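Local coordinates for divalent-cation tolerance protein CutA (Thermotoga maritima, PDB 1VHF), which is probably involved in resistance toward heavy metals, as a trimeric member of the CutA family linked to copper ion binding, at residues L17-G20 with R21-E25. Numbering follows the deposited sequence.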
loop_
_atom_site.group_PDB
_atom_site.type_symbol
_atom_site.label_atom_id
_atom_site.label_comp_id
_atom_site.label_asym_id
_atom_site.label_seq_id
_atom_site.Cartn_x
_atom_site.Cartn_y
_atom_site.Cartn_z
ATOM N N LEU A 17 7.021 -6.954 0.202
ATOM C CA LEU A 17 6.884 -7.709 -1.036
ATOM C C LEU A 17 5.895 -8.884 -0.889
ATOM O O LEU A 17 5.176 -9.103 -1.862
ATOM C CB LEU A 17 8.233 -8.251 -1.543
ATOM C CG LEU A 17 9.329 -7.217 -1.755
ATOM C CD1 LEU A 17 10.523 -7.906 -2.442
ATOM C CD2 LEU A 17 8.895 -6.003 -2.525
ATOM N N GLU A 18 5.884 -9.540 0.275
ATOM C CA GLU A 18 4.940 -10.687 0.413
ATOM C C GLU A 18 3.515 -10.173 0.408
ATOM O O GLU A 18 2.637 -10.774 -0.226
ATOM C CB GLU A 18 5.263 -11.362 1.751
ATOM C CG GLU A 18 4.333 -12.492 2.173
ATOM C CD GLU A 18 4.249 -12.730 3.661
ATOM O OE1 GLU A 18 4.995 -12.193 4.496
ATOM O OE2 GLU A 18 3.394 -13.562 4.095
ATOM N N ILE A 19 3.263 -9.049 1.105
ATOM C CA ILE A 19 1.884 -8.518 1.140
ATOM C C ILE A 19 1.494 -8.025 -0.235
ATOM O O ILE A 19 0.376 -8.265 -0.711
ATOM C CB ILE A 19 1.796 -7.469 2.258
ATOM C CG1 ILE A 19 1.834 -8.249 3.593
ATOM C CG2 ILE A 19 0.529 -6.654 2.126
ATOM C CD1 ILE A 19 1.949 -7.329 4.795
ATOM N N GLY A 20 2.419 -7.349 -0.925
ATOM C CA GLY A 20 2.059 -6.921 -2.307
ATOM C C GLY A 20 1.746 -8.142 -3.157
ATOM O O GLY A 20 0.810 -8.070 -3.946
ATOM N N ARG A 21 2.578 -9.196 -3.087
ATOM C CA ARG A 21 2.248 -10.397 -3.887
ATOM C C ARG A 21 0.901 -10.956 -3.494
ATOM O O ARG A 21 0.130 -11.335 -4.409
ATOM C CB ARG A 21 3.364 -11.433 -3.637
ATOM C CG ARG A 21 3.071 -12.738 -4.388
ATOM C CD ARG A 21 4.088 -13.811 -4.046
ATOM N NE ARG A 21 4.269 -14.771 -5.106
ATOM C CZ ARG A 21 4.689 -14.584 -6.348
ATOM N NH1 ARG A 21 5.020 -13.394 -6.809
ATOM N NH2 ARG A 21 4.777 -15.639 -7.146
ATOM N N LYS A 22 0.534 -11.033 -2.211
ATOM C CA LYS A 22 -0.760 -11.568 -1.805
ATOM C C LYS A 22 -1.901 -10.728 -2.344
ATOM O O LYS A 22 -2.946 -11.257 -2.761
ATOM C CB LYS A 22 -0.855 -11.676 -0.271
ATOM C CG LYS A 22 -0.098 -12.928 0.209
ATOM C CD LYS A 22 -0.174 -13.091 1.705
ATOM C CE LYS A 22 0.779 -14.211 2.178
ATOM N NZ LYS A 22 0.402 -15.507 1.549
ATOM N N LEU A 23 -1.743 -9.405 -2.329
ATOM C CA LEU A 23 -2.781 -8.525 -2.852
ATOM C C LEU A 23 -2.921 -8.702 -4.355
ATOM O O LEU A 23 -4.054 -8.643 -4.857
ATOM C CB LEU A 23 -2.489 -7.063 -2.477
ATOM C CG LEU A 23 -2.486 -6.789 -0.981
ATOM C CD1 LEU A 23 -1.959 -5.392 -0.682
ATOM C CD2 LEU A 23 -3.873 -7.022 -0.379
ATOM N N LEU A 24 -1.802 -8.940 -5.063
ATOM C CA LEU A 24 -1.912 -9.232 -6.502
ATOM C C LEU A 24 -2.570 -10.600 -6.737
ATOM O O LEU A 24 -3.393 -10.705 -7.657
ATOM C CB LEU A 24 -0.498 -9.245 -7.103
ATOM C CG LEU A 24 0.151 -7.863 -7.324
ATOM C CD1 LEU A 24 1.640 -8.034 -7.545
ATOM C CD2 LEU A 24 -0.532 -7.176 -8.510
ATOM N N GLU A 25 -2.294 -11.579 -5.886
ATOM C CA GLU A 25 -2.888 -12.932 -6.049
ATOM C C GLU A 25 -4.401 -12.823 -5.930
ATOM O O GLU A 25 -5.180 -13.512 -6.632
ATOM C CB GLU A 25 -2.338 -13.822 -4.931
ATOM C CG GLU A 25 -0.935 -14.358 -5.185
ATOM C CD GLU A 25 -0.290 -14.975 -3.963
ATOM O OE1 GLU A 25 -0.969 -15.204 -2.942
ATOM O OE2 GLU A 25 0.942 -15.255 -3.995
#
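The carboxylate of Glu-18 meets Lys-22 by its OE2 end, where CE of Lys-22 sits 3.3 Å from OE2 of Glu-18. That methylene lies close to the carboxylate plane, so the approach is not over a face. The other oxygen, OE1, forms a salt bridge with Lys-15. Beside a second flat group, the Arg-21 guanidinium, OE2 of Glu-25 lies 3.5 Å from NE of Arg-21, well out of the guanidinium plane and off its NE end; no N-H points at this oxygen, so the attraction is between charges alone. Glu-18 and Lys-22 run side by side, one turn apart on helix 13-25. The bend at the end of the lysine chain (chi4 -60°) leaves NZ of Lys-22 4.4 Å from OE2 of Glu-18, beyond a salt bridge.

On the buried side, CG2 of Ile-19 touches CD1 of Leu-23 at 4.0 Å, the two chains again alongside. Leu-23 CG, set beside its own backbone N (chi1 -63°), comes 3.2 Å from Ile-19 O, the oxygen that also accepts Leu-23 N at 2.9 Å. Arg-21, Lys-22 and Leu-24 repeat this i to i+4 bonding. Ile-19 and Leu-23 both pack on helix 64-74, the partner helix of the ferredoxin-like fold, while Leu-17 and Leu-24 reach Phe-32 of strand 31-43.

The helix is thus amphipathic: apolar branches join it to helix and sheet, whereas Glu-18 is probably balanced mainly by Lys-15, with Lys-22 adding at most a weaker, longer-range attraction.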